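Local coordinates for protein ATP-dependent DNA helicase (Mycobacterium smegmatis, PDB 5V9X) that is a bacterial helicase that tracks 3'-to-5' along single-stranded DNA to unwind RNA:DNA hybrids, probably driving the movement by ATP hydrolysis, at residues R211-Q214 and T218-Q221; E234-L239 and A243-V248; R720-Y725 and T767-G772. All coordinates share one frame; numbering follows the deposited sequence.

Contact 1: R211-Q214 and T218-Q221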
ATOM      1  N   ARG A 211     -15.355 -10.659 -14.440  1.00 49.75           N
ATOM      2  CA  ARG A 211     -16.787 -10.431 -14.603  1.00 45.90           C
ATOM      3  C   ARG A 211     -17.063  -9.511 -15.786  1.00 52.10           C
ATOM      4  O   ARG A 211     -18.073  -9.666 -16.482  1.00 57.90           O
ATOM      5  CB  ARG A 211     -17.377  -9.853 -13.319  1.00 43.28           C
ATOM      6  CG  ARG A 211     -17.375 -10.819 -12.147  1.00 48.46           C
ATOM      7  CD  ARG A 211     -17.764 -10.123 -10.855  1.00 51.76           C
ATOM      8  NE  ARG A 211     -19.041  -9.423 -10.963  1.00 52.19           N
ATOM      9  CZ  ARG A 211     -19.544  -8.643 -10.012  1.00 51.60           C
ATOM     10  NH1 ARG A 211     -18.879  -8.464  -8.880  1.00 56.28           N
ATOM     11  NH2 ARG A 211     -20.712  -8.041 -10.191  1.00 46.60           N
ATOM     12  N   LEU A 212     -16.175  -8.543 -16.027  1.00 53.70           N
ATOM     13  CA  LEU A 212     -16.286  -7.712 -17.222  1.00 52.32           C
ATOM     14  C   LEU A 212     -16.161  -8.554 -18.486  1.00 55.42           C
ATOM     15  O   LEU A 212     -17.026  -8.502 -19.369  1.00 63.05           O
ATOM     16  CB  LEU A 212     -15.216  -6.619 -17.200  1.00 49.36           C
ATOM     17  CG  LEU A 212     -15.116  -5.731 -18.446  1.00 43.98           C
ATOM     18  CD1 LEU A 212     -16.333  -4.825 -18.573  1.00 50.48           C
ATOM     19  CD2 LEU A 212     -13.836  -4.917 -18.430  1.00 38.21           C
ATOM     20  N   ASP A 213     -15.093  -9.355 -18.577  1.00 51.63           N
ATOM     21  CA  ASP A 213     -14.849 -10.160 -19.771  1.00 56.33           C
ATOM     22  C   ASP A 213     -16.029 -11.064 -20.109  1.00 57.05           C
ATOM     23  O   ASP A 213     -16.218 -11.426 -21.276  1.00 56.38           O
ATOM     24  CB  ASP A 213     -13.580 -10.997 -19.587  1.00 67.14           C
ATOM     25  CG  ASP A 213     -12.312 -10.174 -19.715  1.00 71.73           C
ATOM     26  OD1 ASP A 213     -12.413  -8.977 -20.053  1.00 73.37           O
ATOM     27  OD2 ASP A 213     -11.214 -10.725 -19.478  1.00 73.82           O
ATOM     28  N   GLN A 214     -16.832 -11.437 -19.112  1.00 57.58           N
ATOM     29  CA  GLN A 214     -18.025 -12.232 -19.375  1.00 61.34           C
ATOM     30  C   GLN A 214     -19.187 -11.405 -19.909  1.00 58.85           C
ATOM     31  O   GLN A 214     -20.180 -11.986 -20.362  1.00 60.46           O
ATOM     32  CB  GLN A 214     -18.457 -12.977 -18.110  1.00 64.30           C
ATOM     33  CG  GLN A 214     -17.497 -14.083 -17.698  1.00 71.68           C
ATOM     34  CD  GLN A 214     -17.105 -14.982 -18.860  1.00 82.12           C
ATOM     35  OE1 GLN A 214     -15.921 -15.237 -19.088  1.00 86.69           O
ATOM     36  NE2 GLN A 214     -18.097 -15.471 -19.597  1.00 84.13           N
ATOM     37  N   THR A 218     -15.797 -10.455 -26.608  1.00 56.79           N
ATOM     38  CA  THR A 218     -14.388 -10.780 -26.590  1.00 55.78           C
ATOM     39  C   THR A 218     -13.779 -10.123 -25.356  1.00 54.57           C
ATOM     40  O   THR A 218     -14.038  -8.932 -25.104  1.00 60.86           O
ATOM     41  CB  THR A 218     -13.691 -10.287 -27.863  1.00 58.41           C
ATOM     42  OG1 THR A 218     -14.110 -11.083 -28.977  1.00 65.81           O
ATOM     43  CG2 THR A 218     -12.178 -10.370 -27.722  1.00 59.39           C
ATOM     44  N   PRO A 219     -12.993 -10.856 -24.567  1.00 51.21           N
ATOM     45  CA  PRO A 219     -12.309 -10.230 -23.429  1.00 50.02           C
ATOM     46  C   PRO A 219     -11.474  -9.043 -23.879  1.00 53.05           C
ATOM     47  O   PRO A 219     -10.790  -9.090 -24.904  1.00 57.40           O
ATOM     48  CB  PRO A 219     -11.435 -11.361 -22.876  1.00 43.12           C
ATOM     49  CG  PRO A 219     -12.146 -12.604 -23.279  1.00 44.19           C
ATOM     50  CD  PRO A 219     -12.754 -12.307 -24.623  1.00 48.29           C
ATOM     51  N   ALA A 220     -11.550  -7.964 -23.106  1.00 47.97           N
ATOM     52  CA  ALA A 220     -10.877  -6.732 -23.482  1.00 41.52           C
ATOM     53  C   ALA A 220      -9.365  -6.880 -23.379  1.00 42.48           C
ATOM     54  O   ALA A 220      -8.844  -7.698 -22.616  1.00 45.00           O
ATOM     55  CB  ALA A 220     -11.348  -5.578 -22.595  1.00 40.24           C
ATOM     56  N   GLN A 221      -8.662  -6.079 -24.172  1.00 44.94           N
ATOM     57  CA  GLN A 221      -7.215  -5.978 -24.064  1.00 45.83           C
ATOM     58  C   GLN A 221      -6.850  -5.248 -22.776  1.00 50.63           C
ATOM     59  O   GLN A 221      -7.431  -4.205 -22.459  1.00 55.00           O
ATOM     60  CB  GLN A 221      -6.657  -5.238 -25.279  1.00 40.64           C
ATOM     61  CG  GLN A 221      -5.150  -5.088 -25.307  1.00 42.94           C
ATOM     62  CD  GLN A 221      -4.683  -4.240 -26.477  1.00 44.31           C
ATOM     63  OE1 GLN A 221      -5.318  -3.245 -26.829  1.00 47.11           O
ATOM     64  NE2 GLN A 221      -3.575  -4.634 -27.090  1.00 43.45           N
TER
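D213 turns its CG beside its own backbone N and anti to its carbonyl carbon (chi1 -75°), which carries the carboxylate off the last turn of the helix and across to P219 and A220. The second torsion, close to zero (-6°), brings OD1 round nearly eclipsed with CA, so that OD1 faces the backbone amide of A220 while OD2 lies by CB of P219. D213 and P219 approach nearly at right angles, with D213 CG 3.5 Å from P219 CB. The ring meets the carboxylate through CB, and OD2 of D213 is also 3.5 Å from that carbon. Beside this van der Waals packing stands one polar link, the amide N of A220 donating to OD1 of D213 at 3.3 Å with an N-H...O angle of 149°, a weak bond. The stronger partner of the acid lies elsewhere: OD2 forms a salt bridge with R222, one residue beyond the 218-221 segment. The example illustrates how a single aspartate can tie a helix end to the turn that follows it, one oxygen taking a backbone N-H and the other an arginine. Between helix 200-213 and strand 221-226 the chain makes a tight return, the second half of a beta-alpha-beta crossover from strand 187-191 to its parallel neighbour. L212 and A220 both rest on V188 of strand 187-191, while Q221 exchanges backbone hydrogen bonds with R186 and V188 as the new strand joins the sheet.

Contact 2: E234-L239 and A243-V248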
ATOM      1  N   GLU A 234       5.418 -11.652 -12.490  1.00 46.73           N
ATOM      2  CA  GLU A 234       4.304 -11.860 -11.571  1.00 45.42           C
ATOM      3  C   GLU A 234       3.254 -10.763 -11.696  1.00 47.43           C
ATOM      4  O   GLU A 234       2.052 -11.046 -11.657  1.00 51.00           O
ATOM      5  CB  GLU A 234       4.810 -11.944 -10.130  1.00 44.83           C
ATOM      6  CG  GLU A 234       3.704 -12.062  -9.082  1.00 51.33           C
ATOM      7  CD  GLU A 234       3.076 -13.452  -9.008  1.00 59.56           C
ATOM      8  OE1 GLU A 234       3.156 -14.221  -9.992  1.00 60.44           O
ATOM      9  OE2 GLU A 234       2.498 -13.779  -7.949  1.00 58.83           O
ATOM     10  N   VAL A 235       3.687  -9.508 -11.832  1.00 46.59           N
ATOM     11  CA  VAL A 235       2.739  -8.417 -12.038  1.00 43.43           C
ATOM     12  C   VAL A 235       2.001  -8.601 -13.359  1.00 46.10           C
ATOM     13  O   VAL A 235       0.798  -8.329 -13.460  1.00 46.98           O
ATOM     14  CB  VAL A 235       3.469  -7.062 -11.974  1.00 43.01           C
ATOM     15  CG1 VAL A 235       2.518  -5.928 -12.308  1.00 37.63           C
ATOM     16  CG2 VAL A 235       4.084  -6.861 -10.598  1.00 32.74           C
ATOM     17  N   ALA A 236       2.709  -9.071 -14.389  1.00 45.49           N
ATOM     18  CA  ALA A 236       2.057  -9.372 -15.659  1.00 44.61           C
ATOM     19  C   ALA A 236       1.044 -10.497 -15.507  1.00 47.39           C
ATOM     20  O   ALA A 236       0.008 -10.496 -16.183  1.00 49.58           O
ATOM     21  CB  ALA A 236       3.104  -9.733 -16.713  1.00 43.22           C
ATOM     22  N   ARG A 237       1.324 -11.464 -14.629  1.00 47.04           N
ATOM     23  CA  ARG A 237       0.356 -12.520 -14.360  1.00 43.71           C
ATOM     24  C   ARG A 237      -0.866 -11.980 -13.626  1.00 45.33           C
ATOM     25  O   ARG A 237      -1.984 -12.460 -13.847  1.00 50.50           O
ATOM     26  CB  ARG A 237       1.013 -13.640 -13.552  1.00 43.17           C
ATOM     27  CG  ARG A 237       0.234 -14.943 -13.557  1.00 46.02           C
ATOM     28  CD  ARG A 237       0.904 -16.001 -12.694  1.00 45.38           C
ATOM     29  NE  ARG A 237       0.715 -15.747 -11.269  1.00 46.10           N
ATOM     30  CZ  ARG A 237      -0.396 -16.051 -10.603  1.00 50.15           C
ATOM     31  NH1 ARG A 237      -1.416 -16.613 -11.238  1.00 55.49           N
ATOM     32  NH2 ARG A 237      -0.490 -15.793  -9.305  1.00 44.18           N
ATOM     33  N   PHE A 238      -0.678 -10.990 -12.751  1.00 37.68           N
ATOM     34  CA  PHE A 238      -1.827 -10.377 -12.099  1.00 39.04           C
ATOM     35  C   PHE A 238      -2.692  -9.632 -13.104  1.00 46.48           C
ATOM     36  O   PHE A 238      -3.925  -9.714 -13.050  1.00 51.30           O
ATOM     37  CB  PHE A 238      -1.377  -9.427 -10.990  1.00 38.07           C
ATOM     38  CG  PHE A 238      -2.496  -8.593 -10.429  1.00 38.64           C
ATOM     39  CD1 PHE A 238      -3.350  -9.116  -9.474  1.00 34.21           C
ATOM     40  CD2 PHE A 238      -2.708  -7.298 -10.872  1.00 43.61           C
ATOM     41  CE1 PHE A 238      -4.385  -8.365  -8.963  1.00 32.59           C
ATOM     42  CE2 PHE A 238      -3.746  -6.537 -10.365  1.00 46.95           C
ATOM     43  CZ  PHE A 238      -4.585  -7.076  -9.410  1.00 43.37           C
ATOM     44  N   LEU A 239      -2.061  -8.900 -14.026  1.00 47.84           N
ATOM     45  CA  LEU A 239      -2.808  -8.067 -14.963  1.00 43.96           C
ATOM     46  C   LEU A 239      -3.652  -8.907 -15.912  1.00 42.82           C
ATOM     47  O   LEU A 239      -4.829  -8.601 -16.134  1.00 44.63           O
ATOM     48  CB  LEU A 239      -1.842  -7.176 -15.746  1.00 41.24           C
ATOM     49  CG  LEU A 239      -2.387  -6.419 -16.959  1.00 40.76           C
ATOM     50  CD1 LEU A 239      -3.395  -5.362 -16.541  1.00 40.34           C
ATOM     51  CD2 LEU A 239      -1.251  -5.799 -17.754  1.00 33.40           C
ATOM     52  N   ALA A 243      -4.242 -15.115 -19.710  1.00 70.42           N
ATOM     53  CA  ALA A 243      -3.866 -14.622 -21.024  1.00 62.48           C
ATOM     54  C   ALA A 243      -2.390 -14.223 -21.045  1.00 60.50           C
ATOM     55  O   ALA A 243      -1.822 -13.855 -20.012  1.00 61.11           O
ATOM     56  CB  ALA A 243      -4.736 -13.430 -21.412  1.00 56.82           C
ATOM     57  N   PRO A 244      -1.741 -14.298 -22.205  1.00 55.84           N
ATOM     58  CA  PRO A 244      -0.334 -13.897 -22.291  1.00 58.21           C
ATOM     59  C   PRO A 244      -0.169 -12.384 -22.279  1.00 61.06           C
ATOM     60  O   PRO A 244      -1.053 -11.630 -22.693  1.00 61.97           O
ATOM     61  CB  PRO A 244       0.122 -14.495 -23.627  1.00 53.62           C
ATOM     62  CG  PRO A 244      -1.121 -14.563 -24.440  1.00 48.39           C
ATOM     63  CD  PRO A 244      -2.233 -14.864 -23.475  1.00 48.29           C
ATOM     64  N   THR A 245       0.993 -11.948 -21.795  1.00 58.39           N
ATOM     65  CA  THR A 245       1.294 -10.532 -21.622  1.00 49.19           C
ATOM     66  C   THR A 245       2.634 -10.206 -22.262  1.00 47.99           C
ATOM     67  O   THR A 245       3.646 -10.838 -21.945  1.00 52.36           O
ATOM     68  CB  THR A 245       1.341 -10.149 -20.139  1.00 47.41           C
ATOM     69  OG1 THR A 245       0.148 -10.591 -19.488  1.00 52.11           O
ATOM     70  CG2 THR A 245       1.472  -8.641 -19.981  1.00 43.06           C
ATOM     71  N   THR A 246       2.640  -9.215 -23.151  1.00 46.05           N
ATOM     72  CA  THR A 246       3.889  -8.648 -23.643  1.00 47.76           C
ATOM     73  C   THR A 246       4.407  -7.638 -22.627  1.00 53.35           C
ATOM     74  O   THR A 246       3.743  -6.635 -22.345  1.00 55.68           O
ATOM     75  CB  THR A 246       3.690  -7.975 -24.998  1.00 46.44           C
ATOM     76  OG1 THR A 246       3.346  -8.956 -25.982  1.00 51.59           O
ATOM     77  CG2 THR A 246       4.965  -7.253 -25.420  1.00 42.62           C
ATOM     78  N   ILE A 247       5.587  -7.897 -22.075  1.00 52.73           N
ATOM     79  CA  ILE A 247       6.182  -7.014 -21.083  1.00 51.13           C
ATOM     80  C   ILE A 247       7.081  -6.014 -21.798  1.00 53.03           C
ATOM     81  O   ILE A 247       8.085  -6.391 -22.412  1.00 46.81           O
ATOM     82  CB  ILE A 247       6.962  -7.808 -20.024  1.00 46.05           C
ATOM     83  CG1 ILE A 247       5.996  -8.630 -19.170  1.00 42.63           C
ATOM     84  CG2 ILE A 247       7.788  -6.870 -19.156  1.00 37.76           C
ATOM     85  CD1 ILE A 247       6.653  -9.335 -18.006  1.00 44.82           C
ATOM     86  N   VAL A 248       6.710  -4.739 -21.726  1.00 57.06           N
ATOM     87  CA  VAL A 248       7.502  -3.646 -22.275  1.00 56.46           C
ATOM     88  C   VAL A 248       8.285  -3.018 -21.131  1.00 55.20           C
ATOM     89  O   VAL A 248       7.694  -2.472 -20.192  1.00 57.77           O
ATOM     90  CB  VAL A 248       6.618  -2.604 -22.975  1.00 55.43           C
ATOM     91  CG1 VAL A 248       7.412  -1.338 -23.242  1.00 58.12           C
ATOM     92  CG2 VAL A 248       6.056  -3.165 -24.271  1.00 55.02           C
TER
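T245 is the first residue of the 243-248 segment to meet the helix, and it does so with both branches of its side chain. Its CG2 stands anti to the backbone N and touches the methyl of A236, CG2 to CB 3.8 Å. The hydroxyl, set beside the backbone N (chi1 -52°), lies 3.3 Å by OG1 from A236 O, at best a weak hydrogen bond; S240 OG, further along the same helix, is the stronger partner. T246 faces away from the helix and serves the sheet instead, through backbone hydrogen bonds with N64 and L66. I247 does not aim its CB at the helix, but the end of its extended side chain swings across to the same alanine, CD1 to A236 CB 3.8 Å. V248 continues the backbone bonding with L66 and I68, pairing strand 245-248 with strand 64-68 at one end of the sheet. Helix 232-240 is the helix of a crossover from strand 221-226 to strand 245-248, passing over strand 64-68. The contact itself is a largely apolar one: a small methyl held between a threonine and an isoleucine lets helix and strand come close, and the single polar touch adds little directional hold.

Contact 3: R720-Y725 and T767-G772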
ATOM      1  N   ARG A 720       7.036 -20.611  24.596  1.00 66.01           N
ATOM      2  CA  ARG A 720       8.086 -21.078  25.494  1.00 67.96           C
ATOM      3  C   ARG A 720       8.041 -20.357  26.833  1.00 71.12           C
ATOM      4  O   ARG A 720       8.242 -20.976  27.885  1.00 73.22           O
ATOM      5  CB  ARG A 720       9.451 -20.878  24.847  1.00 67.26           C
ATOM      6  CG  ARG A 720      10.112 -22.142  24.377  1.00 73.49           C
ATOM      7  CD  ARG A 720      11.568 -21.860  24.129  1.00 75.87           C
ATOM      8  NE  ARG A 720      12.129 -22.731  23.110  1.00 79.17           N
ATOM      9  CZ  ARG A 720      13.176 -22.404  22.364  1.00 79.02           C
ATOM     10  NH1 ARG A 720      13.637 -23.248  21.453  1.00 88.10           N
ATOM     11  NH2 ARG A 720      13.754 -21.222  22.527  1.00 70.70           N
ATOM     12  N   LEU A 721       7.794 -19.046  26.809  1.00 71.13           N
ATOM     13  CA  LEU A 721       7.833 -18.252  28.033  1.00 72.30           C
ATOM     14  C   LEU A 721       6.832 -18.772  29.059  1.00 79.49           C
ATOM     15  O   LEU A 721       7.160 -18.932  30.240  1.00 84.95           O
ATOM     16  CB  LEU A 721       7.565 -16.785  27.701  1.00 68.51           C
ATOM     17  CG  LEU A 721       8.437 -15.730  28.382  1.00 68.86           C
ATOM     18  CD1 LEU A 721       9.898 -16.148  28.377  1.00 67.11           C
ATOM     19  CD2 LEU A 721       8.266 -14.398  27.677  1.00 68.14           C
ATOM     20  N   ARG A 722       5.605 -19.056  28.624  1.00 79.21           N
ATOM     21  CA  ARG A 722       4.605 -19.592  29.537  1.00 79.20           C
ATOM     22  C   ARG A 722       4.731 -21.096  29.741  1.00 80.55           C
ATOM     23  O   ARG A 722       4.108 -21.631  30.665  1.00 84.09           O
ATOM     24  CB  ARG A 722       3.201 -19.247  29.038  1.00 74.10           C
ATOM     25  CG  ARG A 722       2.886 -19.771  27.655  1.00 68.78           C
ATOM     26  CD  ARG A 722       1.509 -19.327  27.206  1.00 64.87           C
ATOM     27  NE  ARG A 722       1.087 -20.034  26.002  1.00 64.27           N
ATOM     28  CZ  ARG A 722       1.258 -19.578  24.767  1.00 65.26           C
ATOM     29  NH1 ARG A 722       1.841 -18.405  24.562  1.00 63.95           N
ATOM     30  NH2 ARG A 722       0.842 -20.297  23.733  1.00 67.82           N
ATOM     31  N   GLU A 723       5.514 -21.790  28.915  1.00 81.19           N
ATOM     32  CA  GLU A 723       5.764 -23.216  29.113  1.00 86.23           C
ATOM     33  C   GLU A 723       7.036 -23.451  29.923  1.00 88.50           C
ATOM     34  O   GLU A 723       7.006 -24.116  30.963  1.00 90.52           O
ATOM     35  CB  GLU A 723       5.857 -23.940  27.764  1.00 88.35           C
ATOM     36  CG  GLU A 723       4.520 -24.221  27.098  1.00 91.01           C
ATOM     37  CD  GLU A 723       4.663 -25.088  25.861  1.00 91.68           C
ATOM     38  OE1 GLU A 723       5.808 -25.456  25.519  1.00 91.41           O
ATOM     39  OE2 GLU A 723       3.631 -25.403  25.232  1.00 90.35           O
ATOM     40  N   ARG A 724       8.163 -22.909  29.454  1.00 89.22           N
ATOM     41  CA  ARG A 724       9.439 -23.147  30.118  1.00 90.66           C
ATOM     42  C   ARG A 724       9.614 -22.290  31.367  1.00 94.09           C
ATOM     43  O   ARG A 724      10.273 -22.720  32.318  1.00 99.09           O
ATOM     44  CB  ARG A 724      10.593 -22.893  29.145  1.00 89.95           C
ATOM     45  CG  ARG A 724      10.635 -23.837  27.944  1.00 96.49           C
ATOM     46  CD  ARG A 724      10.972 -25.256  28.370  1.00105.15           C
ATOM     47  NE  ARG A 724      11.244 -26.143  27.240  1.00107.39           N
ATOM     48  CZ  ARG A 724      10.353 -26.974  26.709  1.00107.82           C
ATOM     49  NH1 ARG A 724       9.124 -27.037  27.201  1.00109.51           N
ATOM     50  NH2 ARG A 724      10.692 -27.746  25.685  1.00106.29           N
ATOM     51  N   TYR A 725       9.043 -21.082  31.388  1.00 90.85           N
ATOM     52  CA  TYR A 725       9.174 -20.196  32.536  1.00 87.21           C
ATOM     53  C   TYR A 725       7.865 -19.929  33.263  1.00 85.11           C
ATOM     54  O   TYR A 725       7.900 -19.471  34.408  1.00 83.95           O
ATOM     55  CB  TYR A 725       9.780 -18.851  32.110  1.00 85.44           C
ATOM     56  CG  TYR A 725      11.207 -18.941  31.618  1.00 87.89           C
ATOM     57  CD1 TYR A 725      11.486 -19.224  30.287  1.00 85.67           C
ATOM     58  CD2 TYR A 725      12.274 -18.734  32.482  1.00 92.28           C
ATOM     59  CE1 TYR A 725      12.790 -19.304  29.832  1.00 85.80           C
ATOM     60  CE2 TYR A 725      13.582 -18.811  32.036  1.00 92.05           C
ATOM     61  CZ  TYR A 725      13.833 -19.096  30.710  1.00 89.82           C
ATOM     62  OH  TYR A 725      15.131 -19.174  30.260  1.00 90.75           O
ATOM     63  N   THR A 767       1.929 -22.237  13.487  1.00 55.84           N
ATOM     64  CA  THR A 767       0.600 -22.707  13.106  1.00 54.00           C
ATOM     65  C   THR A 767      -0.268 -22.968  14.331  1.00 51.28           C
ATOM     66  O   THR A 767      -1.478 -22.715  14.306  1.00 51.67           O
ATOM     67  CB  THR A 767       0.715 -23.967  12.250  1.00 53.14           C
ATOM     68  OG1 THR A 767       1.561 -23.702  11.125  1.00 50.75           O
ATOM     69  CG2 THR A 767      -0.651 -24.401  11.741  1.00 52.33           C
ATOM     70  N   ALA A 768       0.333 -23.458  15.416  1.00 51.92           N
ATOM     71  CA  ALA A 768      -0.437 -23.780  16.612  1.00 56.33           C
ATOM     72  C   ALA A 768      -0.787 -22.543  17.431  1.00 64.54           C
ATOM     73  O   ALA A 768      -1.805 -22.538  18.132  1.00 75.78           O
ATOM     74  CB  ALA A 768       0.335 -24.775  17.480  1.00 54.77           C
ATOM     75  N   GLU A 769       0.027 -21.491  17.352  1.00 61.49           N
ATOM     76  CA  GLU A 769      -0.164 -20.323  18.203  1.00 64.52           C
ATOM     77  C   GLU A 769      -0.993 -19.230  17.550  1.00 68.47           C
ATOM     78  O   GLU A 769      -1.622 -18.438  18.264  1.00 69.77           O
ATOM     79  CB  GLU A 769       1.193 -19.744  18.614  1.00 62.37           C
ATOM     80  CG  GLU A 769       2.012 -20.680  19.477  1.00 63.80           C
ATOM     81  CD  GLU A 769       1.266 -21.107  20.721  1.00 70.99           C
ATOM     82  OE1 GLU A 769       0.546 -20.268  21.304  1.00 74.18           O
ATOM     83  OE2 GLU A 769       1.390 -22.286  21.114  1.00 73.67           O
ATOM     84  N   VAL A 770      -1.016 -19.169  16.216  1.00 65.93           N
ATOM     85  CA  VAL A 770      -1.669 -18.052  15.538  1.00 58.43           C
ATOM     86  C   VAL A 770      -3.156 -18.005  15.866  1.00 53.67           C
ATOM     87  O   VAL A 770      -3.752 -16.922  15.904  1.00 52.55           O
ATOM     88  CB  VAL A 770      -1.418 -18.131  14.017  1.00 56.64           C
ATOM     89  CG1 VAL A 770      -2.153 -19.313  13.396  1.00 55.29           C
ATOM     90  CG2 VAL A 770      -1.815 -16.826  13.340  1.00 56.40           C
ATOM     91  N   GLY A 771      -3.771 -19.158  16.140  1.00 53.21           N
ATOM     92  CA  GLY A 771      -5.203 -19.189  16.389  1.00 51.27           C
ATOM     93  C   GLY A 771      -5.628 -18.393  17.608  1.00 52.10           C
ATOM     94  O   GLY A 771      -6.734 -17.847  17.642  1.00 56.31           O
ATOM     95  N   GLY A 772      -4.768 -18.312  18.619  1.00 47.16           N
ATOM     96  CA  GLY A 772      -5.055 -17.561  19.820  1.00 48.25           C
ATOM     97  C   GLY A 772      -4.486 -16.162  19.867  1.00 54.77           C
ATOM     98  O   GLY A 772      -4.695 -15.458  20.860  1.00 57.19           O
TER
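R722 and E769 alone carry this contact, joined through a salt bridge between NH2 of the arginine and OE1 of the glutamate. The two atoms are modelled 2.4 Å apart, a value shorter than such a bond should be, so at this resolution the pairing is more reliable than its length. OE1 arrives at the edge of the guanidinium, near its plane, and from the direction opposite to the arginine chain. The carboxylate is nevertheless turned by 57° against the guanidinium plane, and its second oxygen, OE2, stays 3.3 Å from the same NH2; one nitrogen does the gripping, with no two-pronged fork. Behind this first shell lie the two chains that deliver the charges. In R722, CG sits between the backbone N and the carbonyl carbon (chi1 59°), and from there the chain runs extended to NE, spanning the gap between the helices. The glutamate chain bends at chi2 (-56°) and stays close to its own helix. One step further out, OE2 of E769 makes a salt bridge with R719, a turn before R722 on the same helix, so one carboxylate is shared by two arginines. R719 is also a long, weak ion-pair partner of E723, and its positive charge would be expected to ease the like charges of E723 and E769. L715 packs against E769 still earlier on that helix, and R719 touches A768. The whole is a surface inter-helix ion pair, in which a carboxylate near the end of helix 759-769 bridges two arginines of helix 707-725 within the DEAD/H associated region, a bond of charge with little packing.

How the contacts relate
Contacts 1 and 2 belong to one parallel sheet domain, their centres about 16 Å apart, and each joins a helix to the chain that returns it to the sheet. R222 ties them: it pairs with D213 of contact 1 and hydrogen-bonds to the L239 carbonyl of contact 2. Contact 1 is mostly buried and mixes carboxylate chemistry with packing; contact 2 is partly buried and depends chiefly on methyl groups. Contact 3 stands apart, its centre about 48 Å from that of contact 1 and 42 Å from that of contact 2, on the surface of the C-terminal part, where the two segments touch through one ion pair and little else, burying about half the area of the others.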